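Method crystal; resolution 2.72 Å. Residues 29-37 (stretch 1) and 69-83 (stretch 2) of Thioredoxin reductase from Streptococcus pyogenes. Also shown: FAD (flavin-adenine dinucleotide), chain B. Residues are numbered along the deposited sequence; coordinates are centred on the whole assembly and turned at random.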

# COMPACT_ATOMS: atom_id res chain seq x y z
N SER A 29 2.26 -16.52 -15.66
CA SER A 29 0.91 -17.07 -15.82
C SER A 29 0.11 -16.80 -14.56
O SER A 29 0.42 -17.34 -13.49
CB SER A 29 0.99 -18.57 -16.12
OG SER A 29 2.06 -18.85 -16.99
N VAL A 30 -0.92 -15.97 -14.67
CA VAL A 30 -1.69 -15.51 -13.52
C VAL A 30 -3.17 -15.77 -13.77
O VAL A 30 -3.70 -15.42 -14.83
CB VAL A 30 -1.46 -14.02 -13.23
CG1 VAL A 30 -2.33 -13.57 -12.07
CG2 VAL A 30 0.01 -13.75 -12.95
N ALA A 31 -3.83 -16.38 -12.79
CA ALA A 31 -5.28 -16.49 -12.86
C ALA A 31 -5.87 -16.18 -11.49
O ALA A 31 -5.30 -16.53 -10.46
CB ALA A 31 -5.72 -17.88 -13.32
N ILE A 32 -7.01 -15.49 -11.49
CA ILE A 32 -7.74 -15.17 -10.27
C ILE A 32 -8.97 -16.06 -10.21
O ILE A 32 -9.78 -16.07 -11.15
CB ILE A 32 -8.15 -13.69 -10.22
CG1 ILE A 32 -6.93 -12.78 -10.37
CG2 ILE A 32 -8.90 -13.39 -8.94
CD1 ILE A 32 -7.29 -11.32 -10.53
N ILE A 33 -9.14 -16.81 -9.12
CA ILE A 33 -10.38 -17.54 -8.87
C ILE A 33 -11.26 -16.65 -8.01
O ILE A 33 -10.93 -16.36 -6.86
CB ILE A 33 -10.15 -18.89 -8.18
CG1 ILE A 33 -9.50 -19.91 -9.13
CG2 ILE A 33 -11.50 -19.44 -7.68
CD1 ILE A 33 -8.01 -20.04 -8.97
N GLU A 34 -12.40 -16.22 -8.56
CA GLU A 34 -13.30 -15.32 -7.85
C GLU A 34 -14.72 -15.86 -7.83
O GLU A 34 -15.27 -16.22 -8.87
CB GLU A 34 -13.32 -13.91 -8.45
CG GLU A 34 -13.95 -12.89 -7.52
CD GLU A 34 -13.68 -13.18 -6.04
OE1 GLU A 34 -12.79 -12.54 -5.45
OE2 GLU A 34 -14.43 -14.00 -5.45
N GLN A 35 -15.30 -15.86 -6.63
CA GLN A 35 -16.71 -16.18 -6.42
C GLN A 35 -17.49 -14.87 -6.56
O GLN A 35 -17.62 -14.08 -5.62
CB GLN A 35 -16.89 -16.84 -5.06
CG GLN A 35 -18.25 -16.70 -4.39
CD GLN A 35 -18.12 -16.69 -2.88
OE1 GLN A 35 -17.43 -17.53 -2.29
NE2 GLN A 35 -18.79 -15.74 -2.23
N GLY A 36 -17.99 -14.61 -7.77
CA GLY A 36 -18.85 -13.46 -7.99
C GLY A 36 -18.17 -12.23 -8.58
O GLY A 36 -17.25 -12.34 -9.39
N ALA A 37 -18.64 -11.05 -8.16
CA ALA A 37 -18.27 -9.78 -8.76
C ALA A 37 -16.84 -9.38 -8.37
O ALA A 37 -16.46 -9.49 -7.20
CB ALA A 37 -19.24 -8.68 -8.33
PA FAD B . -11.86 -8.34 -0.01
O1A FAD B . -12.01 -7.26 -1.02
O2A FAD B . -12.92 -8.38 1.10
O5B FAD B . -11.84 -9.74 -0.68
C5B FAD B . -13.03 -10.55 -0.76
C4B FAD B . -13.04 -11.30 -2.07
O4B FAD B . -12.71 -12.68 -1.83
C3B FAD B . -14.39 -11.28 -2.80
O3B FAD B . -14.23 -10.98 -4.18
C2B FAD B . -14.92 -12.70 -2.57
O2B FAD B . -15.76 -13.11 -3.65
C1B FAD B . -13.62 -13.49 -2.54
N9A FAD B . -13.70 -14.80 -1.90
C8A FAD B . -13.85 -15.08 -0.56
N7A FAD B . -13.89 -16.36 -0.28
C5A FAD B . -13.75 -16.97 -1.51
C6A FAD B . -13.72 -18.32 -1.90
N6A FAD B . -13.82 -19.34 -1.05
N1A FAD B . -13.57 -18.59 -3.22
C2A FAD B . -13.47 -17.57 -4.08
N3A FAD B . -13.49 -16.26 -3.83
C4A FAD B . -13.64 -16.03 -2.52
N1 FAD B . -12.14 0.71 2.14
C2 FAD B . -11.54 1.94 2.09
O2 FAD B . -10.37 2.08 1.69
N3 FAD B . -12.24 3.06 2.47
C4 FAD B . -13.54 3.09 2.94
O4 FAD B . -14.07 4.15 3.25
C4X FAD B . -14.17 1.78 3.00
N5 FAD B . -15.40 1.71 3.42
C5X FAD B . -16.00 0.46 3.48
C6 FAD B . -17.31 0.38 3.94
C7 FAD B . -17.96 -0.85 4.02
C7M FAD B . -19.38 -0.90 4.51
C8 FAD B . -17.29 -2.02 3.63
C8M FAD B . -17.97 -3.36 3.70
C9 FAD B . -15.97 -1.94 3.17
C9A FAD B . -15.33 -0.71 3.10
N10 FAD B . -13.99 -0.59 2.65
C10 FAD B . -13.39 0.65 2.58
C1' FAD B . -13.24 -1.77 2.20
C2' FAD B . -12.25 -2.32 3.22
O2' FAD B . -11.00 -1.64 3.14
C3' FAD B . -12.02 -3.81 2.95
O3' FAD B . -11.41 -4.37 4.10
C4' FAD B . -11.16 -4.14 1.72
O4' FAD B . -11.92 -3.94 0.53
C5' FAD B . -10.64 -5.56 1.76
O5' FAD B . -9.85 -5.82 0.58
P FAD B . -9.26 -7.26 0.29
O1P FAD B . -8.10 -7.53 1.26
O2P FAD B . -8.89 -7.45 -1.14
O3P FAD B . -10.44 -8.24 0.69
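Stretch 2 (69-83) PLEKFNVENIYGIVQ

Stretch 2 lies alongside stretch 1 as a neighbouring strand in a parallel sheet. It enters at the end of a weakly bonded helix around P69 to E71, reverses through a type I turn from E71 to N74, and runs out as an extended strand through E76, N77, I78 and Y79. A positive phi at N74 (68°) suits asparagine, which tolerates this left-handed region better than most residues. The strand then follows V30 to E34 in the same direction, the two axes making an angle of 25° (signed crossing −25°) and approaching to 4.7 Å.

The register pairs A31 with E76, I32 with N77, I33 with I78 and E34 with Y79, with CA to CA separations of 4.5, 5.1, 4.8 and 5.1 Å. As in any parallel sheet, the hydrogen bonds alternate: E76 N to V30 O (3.0 Å), I32 N to E76 O (2.9 Å), I78 N to I32 O (2.9 Å), E34 N to I78 O (2.9 Å) and finally G80 N to E34 O (3.3 Å). Thus I32 and E34 each use both N and O to hold stretch 2. Between these bonds, CA-H...O contacts such as I33 CA to I78 O (3.2 Å) help close the ladder.

I32 is the residue most covered by the other stretch. Its side chain, in the m rotamer with chi2 t, lies on the same face as N77, and its CD1 reaches back along the sheet to V75 CG1 at 3.8 Å and L70 CD1 at 4.1 Å. A β-branched aliphatic residue favours the extended backbone, and CD1 lets it touch both V75 and L70.

I33 comes next, on the other face with A31 and I78. Its CG1 lies 4.3 Å from I78 CB, while its CG2 meets V82 CG2 at 3.6 Å and G80 O at 3.4 Å, so it also packs against the chain beyond the strand. G80 fits beside it for want of a side chain: a CB built there would come within 3.3 Å of I33 CG2, a tight approach.

I78 follows I33 in covered area. It leans back toward A31, whose small methyl it meets on the face they share with I33, I78 CD1 lying 3.8 Å from A31 CB. On the face of I32, the Y79 ring reaches toward Q35 and G36, near the end of stretch 1, with G36 N at its edge, 4.2 Å from Y79 CD1. G36 itself has backbone angles that call for glycine.

At the C-terminal end of the paired strands, E34 and, further on, V82 hold the FAD. The carboxylate of E34 accepts very short hydrogen bonds from the ribose, at 2.5 Å from FAD O3B to OE1 and 2.4 Å from FAD O2B to OE2, two hydroxyls well matched to its two oxygens. V82 holds the adenine with its backbone: V82 N donates to FAD N1A at 3.1 Å, and FAD N6A returns a weak bond to V82 O at 3.3 Å.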

# COMPACT_ATOMS: atom_id res chain seq x y z
N PRO A 69 -7.47 -2.86 -16.38
CA PRO A 69 -6.06 -2.94 -16.79
C PRO A 69 -5.46 -4.34 -16.69
O PRO A 69 -4.31 -4.54 -17.08
CB PRO A 69 -5.36 -1.96 -15.85
CG PRO A 69 -6.42 -1.02 -15.42
CD PRO A 69 -7.66 -1.84 -15.33
N LEU A 70 -6.21 -5.30 -16.16
CA LEU A 70 -5.68 -6.66 -16.04
C LEU A 70 -5.78 -7.43 -17.34
O LEU A 70 -4.88 -8.22 -17.66
CB LEU A 70 -6.39 -7.42 -14.92
CG LEU A 70 -6.24 -6.87 -13.51
CD1 LEU A 70 -6.89 -7.81 -12.52
CD2 LEU A 70 -4.78 -6.65 -13.19
N GLU A 71 -6.86 -7.23 -18.11
CA GLU A 71 -7.01 -7.92 -19.38
C GLU A 71 -5.83 -7.64 -20.31
O GLU A 71 -5.37 -8.53 -21.03
CB GLU A 71 -8.33 -7.53 -20.04
N LYS A 72 -5.33 -6.40 -20.29
CA LYS A 72 -4.15 -6.05 -21.07
C LYS A 72 -2.96 -6.93 -20.73
O LYS A 72 -2.13 -7.22 -21.60
CB LYS A 72 -3.82 -4.57 -20.84
CG LYS A 72 -2.36 -4.19 -21.03
CD LYS A 72 -2.09 -2.81 -20.46
CE LYS A 72 -2.61 -2.70 -19.03
NZ LYS A 72 -3.05 -1.33 -18.67
N PHE A 73 -2.87 -7.40 -19.48
CA PHE A 73 -1.72 -8.18 -19.01
C PHE A 73 -2.00 -9.68 -18.93
O PHE A 73 -1.25 -10.40 -18.25
CB PHE A 73 -1.26 -7.68 -17.64
CG PHE A 73 -0.63 -6.31 -17.67
CD1 PHE A 73 0.47 -6.06 -18.46
CD2 PHE A 73 -1.11 -5.30 -16.85
CE1 PHE A 73 1.06 -4.81 -18.48
CE2 PHE A 73 -0.52 -4.05 -16.86
CZ PHE A 73 0.57 -3.80 -17.67
N ASN A 74 -3.06 -10.16 -19.58
CA ASN A 74 -3.32 -11.60 -19.73
C ASN A 74 -3.67 -12.28 -18.41
O ASN A 74 -3.43 -13.48 -18.23
CB ASN A 74 -2.13 -12.32 -20.37
CG ASN A 74 -2.31 -12.48 -21.86
OD1 ASN A 74 -1.99 -11.58 -22.63
ND2 ASN A 74 -2.81 -13.64 -22.27
N VAL A 75 -4.27 -11.55 -17.48
CA VAL A 75 -4.76 -12.18 -16.26
C VAL A 75 -6.00 -12.97 -16.61
O VAL A 75 -6.98 -12.42 -17.11
CB VAL A 75 -5.06 -11.13 -15.18
CG1 VAL A 75 -5.65 -11.80 -13.95
CG2 VAL A 75 -3.80 -10.36 -14.83
N GLU A 76 -5.97 -14.28 -16.36
CA GLU A 76 -7.14 -15.09 -16.68
C GLU A 76 -8.08 -15.13 -15.48
O GLU A 76 -7.66 -15.45 -14.36
CB GLU A 76 -6.76 -16.49 -17.15
CG GLU A 76 -7.96 -17.42 -17.32
CD GLU A 76 -8.78 -17.10 -18.57
OE1 GLU A 76 -9.67 -17.90 -18.94
OE2 GLU A 76 -8.53 -16.05 -19.20
N ASN A 77 -9.34 -14.77 -15.70
CA ASN A 77 -10.34 -14.70 -14.64
C ASN A 77 -11.19 -15.97 -14.67
O ASN A 77 -11.79 -16.31 -15.70
CB ASN A 77 -11.22 -13.46 -14.81
CG ASN A 77 -10.54 -12.20 -14.32
OD1 ASN A 77 -9.91 -11.47 -15.11
ND2 ASN A 77 -10.65 -11.92 -13.03
N ILE A 78 -11.24 -16.66 -13.53
CA ILE A 78 -11.89 -17.96 -13.41
C ILE A 78 -12.91 -17.87 -12.29
O ILE A 78 -12.56 -17.54 -11.15
CB ILE A 78 -10.88 -19.08 -13.11
CG1 ILE A 78 -9.79 -19.11 -14.18
CG2 ILE A 78 -11.58 -20.41 -13.02
CD1 ILE A 78 -8.71 -20.14 -13.93
N TYR A 79 -14.17 -18.14 -12.61
CA TYR A 79 -15.18 -18.25 -11.56
C TYR A 79 -14.99 -19.54 -10.79
O TYR A 79 -14.74 -20.60 -11.36
CB TYR A 79 -16.59 -18.20 -12.14
CG TYR A 79 -17.60 -18.83 -11.21
CD1 TYR A 79 -18.05 -18.15 -10.08
CD2 TYR A 79 -18.08 -20.12 -11.42
CE1 TYR A 79 -18.95 -18.72 -9.21
CE2 TYR A 79 -18.99 -20.70 -10.56
CZ TYR A 79 -19.42 -20.00 -9.45
OH TYR A 79 -20.32 -20.57 -8.59
N GLY A 80 -15.14 -19.44 -9.47
CA GLY A 80 -15.07 -20.61 -8.62
C GLY A 80 -15.13 -20.26 -7.15
O GLY A 80 -14.81 -19.13 -6.76
N ILE A 81 -15.55 -21.20 -6.31
CA ILE A 81 -15.55 -21.05 -4.86
C ILE A 81 -14.59 -22.09 -4.30
O ILE A 81 -14.90 -23.29 -4.29
CB ILE A 81 -16.96 -21.18 -4.27
CG1 ILE A 81 -17.97 -20.40 -5.12
CG2 ILE A 81 -16.98 -20.68 -2.83
CD1 ILE A 81 -19.33 -21.03 -5.21
N VAL A 82 -13.43 -21.63 -3.83
CA VAL A 82 -12.36 -22.53 -3.43
C VAL A 82 -12.74 -23.23 -2.13
O VAL A 82 -13.09 -22.58 -1.13
CB VAL A 82 -11.04 -21.77 -3.28
CG1 VAL A 82 -9.93 -22.70 -2.80
CG2 VAL A 82 -10.65 -21.13 -4.60
N GLN A 83 -12.70 -24.56 -2.15
CA GLN A 83 -12.98 -25.35 -0.96
C GLN A 83 -11.73 -25.82 -0.24
O GLN A 83 -11.75 -25.97 0.98
CB GLN A 83 -13.83 -26.58 -1.32
CG GLN A 83 -15.31 -26.43 -1.01
CD GLN A 83 -16.06 -25.73 -2.12
OE1 GLN A 83 -15.74 -25.89 -3.29
NE2 GLN A 83 -17.07 -24.94 -1.75